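Local atomic coordinates of phospho-2-dehydro-3-deoxyheptonate aldolase/chorismate mutase (Thermus thermophilus, PDB entry 2D8D), a protein that probably catalyses the rearrangement of chorismate to prephenate through its chorismate mutase domain, the part present here, and 3-deoxy-7-phosphoheptulonate synthesis through the rest. Residues B[24-29]-B[75-80]. Sequence-based numbering, arbitrary orientation.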
# COMPACT_ATOMS: atom_id res chain seq x y z
N SER B 24 -1.16 -8.00 -2.12
CA SER B 24 -1.35 -9.21 -2.91
C SER B 24 -2.73 -9.81 -2.65
O SER B 24 -3.38 -10.30 -3.58
CB SER B 24 -0.24 -10.22 -2.60
OG SER B 24 1.02 -9.71 -3.00
N GLU B 25 -3.17 -9.77 -1.40
CA GLU B 25 -4.49 -10.29 -1.06
C GLU B 25 -5.55 -9.45 -1.77
O GLU B 25 -6.51 -9.99 -2.32
CB GLU B 25 -4.71 -10.22 0.45
CG GLU B 25 -5.99 -10.90 0.90
CD GLU B 25 -6.20 -10.82 2.40
OE1 GLU B 25 -5.22 -10.56 3.13
OE2 GLU B 25 -7.35 -11.04 2.85
N ARG B 26 -5.36 -8.14 -1.76
CA ARG B 26 -6.30 -7.24 -2.42
C ARG B 26 -6.32 -7.56 -3.91
O ARG B 26 -7.37 -7.54 -4.55
CB ARG B 26 -5.89 -5.77 -2.23
CG ARG B 26 -6.97 -4.79 -2.63
CD ARG B 26 -6.49 -3.34 -2.53
NE ARG B 26 -7.62 -2.42 -2.66
CZ ARG B 26 -8.24 -2.13 -3.80
NH1 ARG B 26 -7.84 -2.68 -4.94
NH2 ARG B 26 -9.28 -1.32 -3.79
N GLY B 27 -5.14 -7.86 -4.44
CA GLY B 27 -5.04 -8.19 -5.85
C GLY B 27 -5.85 -9.42 -6.21
O GLY B 27 -6.53 -9.45 -7.23
N ARG B 28 -5.77 -10.45 -5.37
CA ARG B 28 -6.52 -11.67 -5.65
C ARG B 28 -8.02 -11.41 -5.57
O ARG B 28 -8.80 -11.97 -6.35
CB ARG B 28 -6.12 -12.79 -4.69
CG ARG B 28 -4.67 -13.24 -4.83
CD ARG B 28 -4.44 -14.58 -4.15
NE ARG B 28 -4.84 -14.54 -2.74
CZ ARG B 28 -4.11 -14.02 -1.77
NH1 ARG B 28 -2.92 -13.49 -2.03
NH2 ARG B 28 -4.57 -14.03 -0.52
N LEU B 29 -8.45 -10.56 -4.64
CA LEU B 29 -9.86 -10.24 -4.50
C LEU B 29 -10.39 -9.51 -5.73
O LEU B 29 -11.46 -9.84 -6.25
CB LEU B 29 -10.09 -9.38 -3.26
CG LEU B 29 -9.99 -10.10 -1.91
CD1 LEU B 29 -9.98 -9.07 -0.79
CD2 LEU B 29 -11.16 -11.06 -1.76
N LYS B 75 -5.08 5.75 -4.87
CA LYS B 75 -5.40 5.88 -6.29
C LYS B 75 -4.41 5.03 -7.09
O LYS B 75 -4.77 4.42 -8.09
CB LYS B 75 -5.33 7.34 -6.73
CG LYS B 75 -6.53 8.17 -6.30
CD LYS B 75 -6.51 9.56 -6.92
CE LYS B 75 -6.59 9.48 -8.44
NZ LYS B 75 -7.80 8.75 -8.91
N GLU B 76 -3.16 5.00 -6.63
CA GLU B 76 -2.13 4.20 -7.29
C GLU B 76 -2.46 2.72 -7.14
O GLU B 76 -2.31 1.94 -8.08
CB GLU B 76 -0.75 4.49 -6.69
CG GLU B 76 -0.18 5.85 -7.06
CD GLU B 76 0.05 5.98 -8.55
OE1 GLU B 76 0.78 5.14 -9.11
OE2 GLU B 76 -0.49 6.93 -9.16
N ILE B 77 -2.92 2.34 -5.95
CA ILE B 77 -3.28 0.96 -5.68
C ILE B 77 -4.47 0.56 -6.56
O ILE B 77 -4.51 -0.54 -7.10
CB ILE B 77 -3.64 0.76 -4.19
CG1 ILE B 77 -2.39 0.95 -3.34
CG2 ILE B 77 -4.25 -0.61 -3.97
CD1 ILE B 77 -2.65 0.94 -1.85
N PHE B 78 -5.43 1.47 -6.71
CA PHE B 78 -6.61 1.19 -7.53
C PHE B 78 -6.22 1.11 -9.01
O PHE B 78 -6.81 0.34 -9.77
CB PHE B 78 -7.68 2.27 -7.33
CG PHE B 78 -8.15 2.42 -5.91
CD1 PHE B 78 -8.04 1.37 -5.00
CD2 PHE B 78 -8.73 3.61 -5.48
CE1 PHE B 78 -8.49 1.50 -3.69
CE2 PHE B 78 -9.19 3.75 -4.17
CZ PHE B 78 -9.07 2.70 -3.27
N LYS B 79 -5.24 1.91 -9.40
CA LYS B 79 -4.76 1.91 -10.78
C LYS B 79 -4.13 0.57 -11.12
O LYS B 79 -4.38 -0.01 -12.18
CB LYS B 79 -3.74 3.03 -10.99
CG LYS B 79 -3.00 2.96 -12.32
CD LYS B 79 -2.19 4.22 -12.60
CE LYS B 79 -1.11 4.46 -11.57
NZ LYS B 79 -0.30 5.67 -11.89
N ALA B 80 -3.31 0.07 -10.20
CA ALA B 80 -2.63 -1.21 -10.39
C ALA B 80 -3.64 -2.34 -10.51
O ALA B 80 -3.41 -3.31 -11.22
CB ALA B 80 -1.69 -1.47 -9.22
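Where R26 faces I77, helices 4-40 and 67-84 keep their backbones well apart, with CA of R26 9.3 Å from CA of I77. No hydrogen bond joins the two helical segments, and the arginine side chain spans most of the gap. With CG anti to the backbone N (chi1 -168°) and the chain extended to NE, the arginine holds its guanidinium against helix 67-84, far from its own backbone. On the way, CD of R26 rests on the CG2 methyl of I77 at 3.8 Å. That methyl and CD1 of F78 lie over one face of the guanidinium, whose plane is turned 39° from the phenyl ring. CZ of R26 comes to 3.6 Å from CE1 of F78; the nominally shorter approach of NH2 is doubtful. The chain is an all-helical chorismate mutase type II (AroQ) subunit, in which the long first helix packs against the last helix and against the second subunit of the dimer. At this interface, NE of R26 is hydrogen-bonded to OD1 of N16 of the second subunit, which holds the guanidinium from the partner chain while F78 lies against it. M53 of helix 47-60 touches both R26 and F78. The CA–CB bond of F78 points away from helix 4-40, yet its ring swings back towards R26.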